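Local atomic coordinates of putative beta-glucosidase (Bifidobacterium adolescentis, PDB entry 5WAB), a protein that hydrolyses beta-glucosidic linkages as a glycoside hydrolase family 3 enzyme, and probably releases arabinopyranosyl units from the ginsenoside Rb2. Residues Val282-Val285 with Asn286-Ser290; Pro271-Leu274 with Asp275-Ala278; Gly23-Ala26 with Trp27-Gln30. All blocks are in the same frame, centred on the assembly; numbering follows the deposited sequence.

Contact 1: residues Val282-Val285 with Asn286-Ser290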
ATOM      1  N   VAL A 282       4.771  27.219  -9.568  1.00 20.73           N
ATOM      2  CA  VAL A 282       4.173  27.719 -10.802  1.00 21.43           C
ATOM      3  C   VAL A 282       3.954  26.575 -11.783  1.00 22.35           C
ATOM      4  O   VAL A 282       2.898  26.478 -12.418  1.00 25.49           O
ATOM      5  CB  VAL A 282       5.047  28.829 -11.417  1.00 22.98           C
ATOM      6  CG1 VAL A 282       4.448  29.311 -12.728  1.00 23.46           C
ATOM      7  CG2 VAL A 282       5.199  29.987 -10.453  1.00 23.30           C
ATOM      8  N   ASP A 283       4.941  25.680 -11.908  1.00 22.72           N
ATOM      9  CA  ASP A 283       4.810  24.541 -12.814  1.00 23.84           C
ATOM     10  C   ASP A 283       3.656  23.635 -12.411  1.00 23.96           C
ATOM     11  O   ASP A 283       2.968  23.079 -13.274  1.00 24.70           O
ATOM     12  CB  ASP A 283       6.109  23.733 -12.850  1.00 23.68           C
ATOM     13  CG  ASP A 283       7.241  24.473 -13.524  1.00 24.36           C
ATOM     14  OD1 ASP A 283       6.965  25.332 -14.381  1.00 26.46           O
ATOM     15  OD2 ASP A 283       8.411  24.192 -13.196  1.00 25.48           O
ATOM     16  N   LEU A 284       3.436  23.465 -11.104  1.00 22.08           N
ATOM     17  CA  LEU A 284       2.309  22.663 -10.640  1.00 19.58           C
ATOM     18  C   LEU A 284       0.987  23.255 -11.109  1.00 18.89           C
ATOM     19  O   LEU A 284       0.100  22.534 -11.579  1.00 20.73           O
ATOM     20  CB  LEU A 284       2.330  22.544  -9.120  1.00 18.86           C
ATOM     21  CG  LEU A 284       1.126  21.793  -8.554  1.00 17.43           C
ATOM     22  CD1 LEU A 284       1.069  20.374  -9.106  1.00 17.70           C
ATOM     23  CD2 LEU A 284       1.169  21.797  -7.046  1.00 14.48           C
ATOM     24  N   VAL A 285       0.829  24.571 -10.971  1.00 19.76           N
ATOM     25  CA  VAL A 285      -0.387  25.223 -11.448  1.00 19.18           C
ATOM     26  C   VAL A 285      -0.546  25.018 -12.948  1.00 19.56           C
ATOM     27  O   VAL A 285      -1.639  24.699 -13.432  1.00 20.81           O
ATOM     28  CB  VAL A 285      -0.377  26.716 -11.069  1.00 19.02           C
ATOM     29  CG1 VAL A 285      -1.462  27.471 -11.820  1.00 17.12           C
ATOM     30  CG2 VAL A 285      -0.582  26.879  -9.563  1.00 16.38           C
ATOM     31  N   ASN A 286       0.547  25.159 -13.704  1.00 19.21           N
ATOM     32  CA  ASN A 286       0.465  24.985 -15.152  1.00 20.49           C
ATOM     33  C   ASN A 286       0.161  23.535 -15.527  1.00 23.18           C
ATOM     34  O   ASN A 286      -0.549  23.281 -16.507  1.00 21.98           O
ATOM     35  CB  ASN A 286       1.754  25.474 -15.810  1.00 19.38           C
ATOM     36  CG  ASN A 286       1.889  26.995 -15.757  1.00 19.47           C
ATOM     37  OD1 ASN A 286       0.890  27.711 -15.760  1.00 20.21           O
ATOM     38  ND2 ASN A 286       3.121  27.488 -15.701  1.00 18.50           N
ATOM     39  N   LYS A 287       0.697  22.568 -14.769  1.00 24.21           N
ATOM     40  CA  LYS A 287       0.399  21.165 -15.043  1.00 23.92           C
ATOM     41  C   LYS A 287      -1.073  20.844 -14.811  1.00 25.16           C
ATOM     42  O   LYS A 287      -1.644  20.009 -15.523  1.00 25.78           O
ATOM     43  CB  LYS A 287       1.267  20.255 -14.171  1.00 24.24           C
ATOM     44  CG  LYS A 287       2.734  20.211 -14.557  1.00 25.83           C
ATOM     45  CD  LYS A 287       3.517  19.315 -13.610  1.00 25.86           C
ATOM     46  CE  LYS A 287       5.011  19.372 -13.905  1.00 26.53           C
ATOM     47  NZ  LYS A 287       5.807  18.522 -12.963  1.00 27.63           N
ATOM     48  N   THR A 288      -1.703  21.501 -13.839  1.00 24.69           N
ATOM     49  CA  THR A 288      -3.084  21.228 -13.475  1.00 23.70           C
ATOM     50  C   THR A 288      -4.063  22.235 -14.061  1.00 24.37           C
ATOM     51  O   THR A 288      -5.269  22.113 -13.823  1.00 26.27           O
ATOM     52  CB  THR A 288      -3.225  21.214 -11.955  1.00 23.06           C
ATOM     53  OG1 THR A 288      -2.896  22.510 -11.444  1.00 22.85           O
ATOM     54  CG2 THR A 288      -2.272  20.197 -11.353  1.00 22.77           C
ATOM     55  N   ARG A 289      -3.573  23.212 -14.829  1.00 22.70           N
ATOM     56  CA  ARG A 289      -4.415  24.319 -15.282  1.00 22.02           C
ATOM     57  C   ARG A 289      -5.526  23.835 -16.203  1.00 22.20           C
ATOM     58  O   ARG A 289      -6.692  24.219 -16.046  1.00 21.22           O
ATOM     59  CB  ARG A 289      -3.555  25.364 -16.002  1.00 21.24           C
ATOM     60  CG  ARG A 289      -4.312  26.611 -16.444  1.00 20.53           C
ATOM     61  CD  ARG A 289      -3.402  27.594 -17.181  1.00 19.81           C
ATOM     62  NE  ARG A 289      -2.280  28.006 -16.346  1.00 18.76           N
ATOM     63  CZ  ARG A 289      -2.302  29.051 -15.523  1.00 20.66           C
ATOM     64  NH1 ARG A 289      -3.390  29.799 -15.421  1.00 22.15           N
ATOM     65  NH2 ARG A 289      -1.236  29.341 -14.790  1.00 19.76           N
ATOM     66  N   SER A 290      -5.182  22.987 -17.174  1.00 23.10           N
ATOM     67  CA  SER A 290      -6.166  22.538 -18.153  1.00 24.94           C
ATOM     68  C   SER A 290      -7.340  21.840 -17.478  1.00 25.06           C
ATOM     69  O   SER A 290      -8.504  22.141 -17.767  1.00 25.41           O
ATOM     70  CB  SER A 290      -5.503  21.624 -19.181  1.00 25.10           C
ATOM     71  OG  SER A 290      -6.325  21.483 -20.326  1.00 27.28           O
TER

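Contact 2: residues Pro271-Leu274 with Asp275-Ala278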
ATOM      1  N   PRO A 271      19.242  33.076  -3.957  1.00 28.78           N
ATOM      2  CA  PRO A 271      18.173  33.438  -4.903  1.00 28.76           C
ATOM      3  C   PRO A 271      17.819  32.328  -5.867  1.00 28.50           C
ATOM      4  O   PRO A 271      16.656  32.212  -6.271  1.00 28.06           O
ATOM      5  CB  PRO A 271      18.760  34.653  -5.635  1.00 30.82           C
ATOM      6  CG  PRO A 271      19.697  35.255  -4.642  1.00 31.80           C
ATOM      7  CD  PRO A 271      20.302  34.095  -3.896  1.00 29.88           C
ATOM      8  N   GLU A 272      18.792  31.500  -6.245  1.00 30.38           N
ATOM      9  CA  GLU A 272      18.504  30.365  -7.113  1.00 31.02           C
ATOM     10  C   GLU A 272      17.607  29.347  -6.413  1.00 29.20           C
ATOM     11  O   GLU A 272      16.741  28.734  -7.047  1.00 21.00           O
ATOM     12  CB  GLU A 272      19.806  29.706  -7.567  1.00 33.13           C
ATOM     13  CG  GLU A 272      20.691  30.580  -8.445  1.00 37.95           C
ATOM     14  CD  GLU A 272      21.485  31.615  -7.657  1.00 39.44           C
ATOM     15  OE1 GLU A 272      21.439  31.586  -6.406  1.00 36.66           O
ATOM     16  OE2 GLU A 272      22.160  32.458  -8.297  1.00 42.51           O
ATOM     17  N   GLN A 273      17.803  29.151  -5.105  1.00 26.78           N
ATOM     18  CA  GLN A 273      17.013  28.152  -4.389  1.00 26.62           C
ATOM     19  C   GLN A 273      15.555  28.569  -4.265  1.00 28.11           C
ATOM     20  O   GLN A 273      14.654  27.749  -4.475  1.00 32.39           O
ATOM     21  CB  GLN A 273      17.607  27.887  -3.004  1.00 23.46           C
ATOM     22  CG  GLN A 273      16.843  26.848  -2.194  1.00 20.97           C
ATOM     23  CD  GLN A 273      16.863  25.464  -2.833  1.00 20.53           C
ATOM     24  OE1 GLN A 273      17.671  25.177  -3.718  1.00 21.05           O
ATOM     25  NE2 GLN A 273      15.970  24.600  -2.382  1.00 20.21           N
ATOM     26  N   LEU A 274      15.298  29.835  -3.933  1.00 25.05           N
ATOM     27  CA  LEU A 274      13.917  30.305  -3.874  1.00 24.00           C
ATOM     28  C   LEU A 274      13.267  30.271  -5.250  1.00 24.21           C
ATOM     29  O   LEU A 274      12.092  29.907  -5.380  1.00 21.27           O
ATOM     30  CB  LEU A 274      13.862  31.716  -3.296  1.00 19.19           C
ATOM     31  CG  LEU A 274      12.463  32.332  -3.214  1.00 19.67           C
ATOM     32  CD1 LEU A 274      11.505  31.432  -2.455  1.00 19.45           C
ATOM     33  CD2 LEU A 274      12.530  33.702  -2.574  1.00 20.63           C
ATOM     34  N   ASP A 275      14.010  30.663  -6.290  1.00 25.85           N
ATOM     35  CA  ASP A 275      13.473  30.593  -7.645  1.00 26.21           C
ATOM     36  C   ASP A 275      13.117  29.160  -8.021  1.00 24.22           C
ATOM     37  O   ASP A 275      12.045  28.913  -8.581  1.00 24.52           O
ATOM     38  CB  ASP A 275      14.469  31.198  -8.635  1.00 28.14           C
ATOM     39  CG  ASP A 275      14.404  32.718  -8.668  1.00 33.63           C
ATOM     40  OD1 ASP A 275      13.543  33.287  -7.966  1.00 32.60           O
ATOM     41  OD2 ASP A 275      15.222  33.350  -9.371  1.00 35.08           O
ATOM     42  N   ARG A 276      13.986  28.200  -7.696  1.00 22.64           N
ATOM     43  CA  ARG A 276      13.692  26.799  -7.994  1.00 22.69           C
ATOM     44  C   ARG A 276      12.448  26.333  -7.249  1.00 21.36           C
ATOM     45  O   ARG A 276      11.547  25.725  -7.839  1.00 21.48           O
ATOM     46  CB  ARG A 276      14.896  25.921  -7.638  1.00 23.78           C
ATOM     47  CG  ARG A 276      15.964  25.866  -8.716  1.00 27.58           C
ATOM     48  CD  ARG A 276      17.137  24.979  -8.330  1.00 29.24           C
ATOM     49  NE  ARG A 276      17.840  25.532  -7.172  1.00 31.90           N
ATOM     50  CZ  ARG A 276      19.076  25.206  -6.802  1.00 33.71           C
ATOM     51  NH1 ARG A 276      19.777  24.324  -7.504  1.00 35.13           N
ATOM     52  NH2 ARG A 276      19.615  25.766  -5.726  1.00 32.59           N
ATOM     53  N   MET A 277      12.371  26.631  -5.950  1.00 20.46           N
ATOM     54  CA  MET A 277      11.235  26.195  -5.145  1.00 19.08           C
ATOM     55  C   MET A 277       9.935  26.842  -5.598  1.00 19.61           C
ATOM     56  O   MET A 277       8.909  26.162  -5.715  1.00 17.74           O
ATOM     57  CB  MET A 277      11.504  26.501  -3.673  1.00 16.45           C
ATOM     58  CG  MET A 277      12.589  25.643  -3.048  1.00 19.39           C
ATOM     59  SD  MET A 277      12.103  23.898  -2.963  1.00 19.99           S
ATOM     60  CE  MET A 277      12.930  23.188  -4.382  1.00 20.04           C
ATOM     61  N   ALA A 278       9.959  28.153  -5.870  1.00 21.66           N
ATOM     62  CA  ALA A 278       8.743  28.867  -6.256  1.00 20.01           C
ATOM     63  C   ALA A 278       8.332  28.548  -7.687  1.00 22.74           C
ATOM     64  O   ALA A 278       7.136  28.457  -7.987  1.00 23.53           O
ATOM     65  CB  ALA A 278       8.943  30.373  -6.084  1.00 20.54           C
TER

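Contact 3: residues Gly23-Ala26 with Trp27-Gln30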
ATOM      1  N   GLY A  23       0.767  27.519   1.312  1.00 32.76           N
ATOM      2  CA  GLY A  23      -0.563  27.583   0.737  1.00 30.78           C
ATOM      3  C   GLY A  23      -1.289  28.870   1.076  1.00 30.64           C
ATOM      4  O   GLY A  23      -0.919  29.617   1.984  1.00 24.35           O
ATOM      5  N   GLY A  24      -2.349  29.130   0.308  1.00 29.59           N
ATOM      6  CA  GLY A  24      -3.205  30.266   0.613  1.00 29.67           C
ATOM      7  C   GLY A  24      -3.958  30.076   1.915  1.00 30.05           C
ATOM      8  O   GLY A  24      -3.998  30.974   2.760  1.00 29.91           O
ATOM      9  N   ASP A  25      -4.572  28.911   2.092  1.00 30.32           N
ATOM     10  CA  ASP A  25      -5.104  28.509   3.391  1.00 31.09           C
ATOM     11  C   ASP A  25      -4.763  27.033   3.574  1.00 30.92           C
ATOM     12  O   ASP A  25      -3.912  26.479   2.870  1.00 30.26           O
ATOM     13  CB  ASP A  25      -6.604  28.825   3.502  1.00 32.97           C
ATOM     14  CG  ASP A  25      -7.464  28.038   2.521  1.00 33.09           C
ATOM     15  OD1 ASP A  25      -6.934  27.199   1.766  1.00 32.84           O
ATOM     16  OD2 ASP A  25      -8.690  28.271   2.508  1.00 33.86           O
ATOM     17  N   ALA A  26      -5.437  26.376   4.519  1.00 31.53           N
ATOM     18  CA  ALA A  26      -5.136  24.983   4.829  1.00 31.68           C
ATOM     19  C   ALA A  26      -5.504  24.023   3.705  1.00 29.82           C
ATOM     20  O   ALA A  26      -5.188  22.833   3.810  1.00 28.75           O
ATOM     21  CB  ALA A  26      -5.858  24.560   6.112  1.00 32.86           C
ATOM     22  N   TRP A  27      -6.175  24.492   2.647  1.00 29.57           N
ATOM     23  CA  TRP A  27      -6.632  23.586   1.601  1.00 30.13           C
ATOM     24  C   TRP A  27      -6.447  24.140   0.196  1.00 28.73           C
ATOM     25  O   TRP A  27      -7.001  23.568  -0.753  1.00 27.78           O
ATOM     26  CB  TRP A  27      -8.095  23.212   1.824  1.00 33.74           C
ATOM     27  CG  TRP A  27      -8.280  22.511   3.118  1.00 38.15           C
ATOM     28  CD1 TRP A  27      -7.851  21.258   3.437  1.00 39.60           C
ATOM     29  CD2 TRP A  27      -8.916  23.030   4.288  1.00 40.54           C
ATOM     30  NE1 TRP A  27      -8.192  20.958   4.736  1.00 40.92           N
ATOM     31  CE2 TRP A  27      -8.848  22.032   5.278  1.00 41.81           C
ATOM     32  CE3 TRP A  27      -9.544  24.241   4.592  1.00 42.54           C
ATOM     33  CZ2 TRP A  27      -9.385  22.207   6.552  1.00 44.82           C
ATOM     34  CZ3 TRP A  27     -10.076  24.415   5.855  1.00 46.72           C
ATOM     35  CH2 TRP A  27      -9.994  23.404   6.820  1.00 46.26           C
ATOM     36  N   HIS A  28      -5.699  25.228   0.034  1.00 27.62           N
ATOM     37  CA  HIS A  28      -5.474  25.829  -1.268  1.00 26.57           C
ATOM     38  C   HIS A  28      -4.010  26.207  -1.409  1.00 25.51           C
ATOM     39  O   HIS A  28      -3.361  26.618  -0.445  1.00 26.53           O
ATOM     40  CB  HIS A  28      -6.343  27.072  -1.486  1.00 23.93           C
ATOM     41  CG  HIS A  28      -7.809  26.785  -1.502  1.00 24.90           C
ATOM     42  ND1 HIS A  28      -8.543  26.570  -0.356  1.00 26.02           N
ATOM     43  CD2 HIS A  28      -8.675  26.650  -2.535  1.00 24.92           C
ATOM     44  CE1 HIS A  28      -9.802  26.336  -0.681  1.00 26.80           C
ATOM     45  NE2 HIS A  28      -9.909  26.379  -1.997  1.00 26.16           N
ATOM     46  N   LEU A  29      -3.504  26.076  -2.630  1.00 24.37           N
ATOM     47  CA  LEU A  29      -2.207  26.628  -2.967  1.00 24.96           C
ATOM     48  C   LEU A  29      -2.262  28.155  -2.858  1.00 24.37           C
ATOM     49  O   LEU A  29      -3.334  28.758  -2.753  1.00 23.95           O
ATOM     50  CB  LEU A  29      -1.808  26.199  -4.378  1.00 25.29           C
ATOM     51  CG  LEU A  29      -1.829  24.699  -4.691  1.00 24.05           C
ATOM     52  CD1 LEU A  29      -1.559  24.463  -6.173  1.00 23.80           C
ATOM     53  CD2 LEU A  29      -0.829  23.938  -3.841  1.00 23.41           C
ATOM     54  N   GLN A  30      -1.090  28.785  -2.858  1.00 24.62           N
ATOM     55  CA  GLN A  30      -1.055  30.240  -2.792  1.00 25.82           C
ATOM     56  C   GLN A  30      -1.534  30.808  -4.118  1.00 25.31           C
ATOM     57  O   GLN A  30      -0.959  30.521  -5.172  1.00 25.44           O
ATOM     58  CB  GLN A  30       0.350  30.747  -2.480  1.00 26.12           C
ATOM     59  CG  GLN A  30       0.461  32.271  -2.499  1.00 26.79           C
ATOM     60  CD  GLN A  30      -0.497  32.963  -1.527  1.00 28.45           C
ATOM     61  OE1 GLN A  30      -0.498  32.681  -0.322  1.00 28.23           O
ATOM     62  NE2 GLN A  30      -1.308  33.883  -2.048  1.00 28.22           N
TER

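Contact 1: residues Val282-Val285 with Asn286-Ser290
Leu284 O is approached by two groups of Thr288. The backbone N of Thr288 donates to it over 3.1 Å with a bent N-H...O angle of 142°, and Thr288 OG1 lies 3.0 Å from the same oxygen. That hydroxyl is also 3.2 Å from Val285 O, so two carbonyls are within reach of its single proton. OG1 can face back along the helix because it sits between the backbone N and the carbonyl carbon (chi1 63°), where the carbonyls of the preceding turn come within range. CG2, on the other branch, meets Leu284 CD1. The preceding turn follows the alpha-helical i to i+4 pattern, as in the 2.8 Å bond from Lys287 N to Asp283 O.

The second feature is a side-chain clasp. Arg289 bends at chi3 and grips Asn286 OD1 side-on with two nitrogens, NH2 at 2.8 Å and NE at 3.2 Å. OD1 lies at the edge of the guanidinium, close to its plane, so the paired bonds limit rotation of both groups. Val285 CG1 comes to 3.5 Å from Arg289 NH2, the two side chains crossing at a slant. Val282 runs alongside Asn286 in the same direction, with CG1 3.7 Å from ND2. Asp283 turns to Gln279, one helical turn earlier.

Within helix 271-292, Val282 packs on Leu20, Val285 on Pro38 and Tyr40, and Thr288 also on Tyr40. Arg289 NH2 reaches Gly36 O as well, so this face of the helix backs onto the loop that leads into strand 41-44.

Contact 2: residues Pro271-Leu274 with Asp275-Ala278
Arg276 folds back over Glu272 and Gln273 at the start of the alpha-helix 271-292, in the N-terminal, TIM-barrel-type domain of this family 3 glycosidase. Its CB lies 3.4 Å from Glu272 O, the same carbonyl that accepts the Arg276 backbone N-H. CG hugs that oxygen too, and CD remains near it at 4.0 Å. NE then returns to Glu272 O with a weak bond of 3.4 Å, a return made possible by the bend at chi3 (-64°). Beyond NE, Glu272 CB sits over one face of the guanidinium, while NH2 comes within 2.9 Å of Gln273 OE1. The amide and guanidinium planes are 67° apart and the two side chains cross at about a right angle, so the groups are not stacked.

The Gln273 amide lies near two side chains of the next turn, Arg276 and Met277. Its CG is anti to the backbone N and the chain bends at chi2, which carries NE2 toward Met277 and on to a hydrogen bond with Leu243 O in the last turn of helix 239-245. Asp275, for its part, forms a salt bridge through OD1 with Lys17 of helix 14-19, and Leu274 packs among Leu243, Ile260 and Ala264.

The backbone evidence for a regular helix is consistent: Asp275 N bonds to Pro271 O at 3.1 Å, and Met277 N meets Gln273 O at 2.9 Å with a nearly straight N-H...O angle of 165°. Met277 CG rests 3.6 Å from Gln273 NE2.

Contact 3: residues Gly23-Ala26 with Trp27-Gln30
Asp25 holds CG between its backbone N and carbonyl carbon (chi1 64°), and His28 holds its own CG anti to the carbonyl carbon (chi1 -64°); together these torsions bring the carboxylate to the edge of the imidazole. His28 ND1 donates to Asp25 OD1 over 2.7 Å, with the oxygen close to the ring plane and the donor arriving on the syn side of the carboxylate. The same OD1 takes the backbone N-H of Trp27 at 2.9 Å, but this donor stands well above the carboxylate plane. Two bonds from distinct directions therefore fix the rotation of the Asp25 side chain.

The OD1 to Trp27 N bond, from residue i to residue i+2, defines an Asx turn. It lies in the loop that joins helix 14-19 to strand 41-44, the first strand of the parallel sheet in the TIM-barrel-type domain. The loop returns beside that strand, with backbone bonds from Trp27 to Ile42 and from Leu29 to Tyr40.

At the bend, Ala26 CB sits over the Trp27 six-membered ring in a CH-pi contact, 3.9 Å from the ring centroid and 11° off its normal. Ala26 O accepts from Trp233 NE1. Where the turn begins and ends, its limbs run very close, the CA atoms of Gly24 and Gln30 being 4.0 Å apart, and Gly24 N makes a weak 2.8 Å bond to His28 O.

From the N terminus, the chain first forms contact 3, a tight turn between helix 14-19 and strand 41-44, whose two limbs close on each other within eight residues. Much later it enters helix 271-292, whose opening turns hold contact 2 and whose later turns hold contact 1. The three follow in series; none nests in or crosses another. Contacts 1 and 2 share the helix, their centres about 17 Å apart. Contact 3 meets contact 1 directly, where Leu29 CD1 packs on Leu284 CD2 at 3.9 Å, whereas contacts 2 and 3 stay about 9 Å apart at their nearest atoms. The early loop is thus joined to the C-terminal half of the helix.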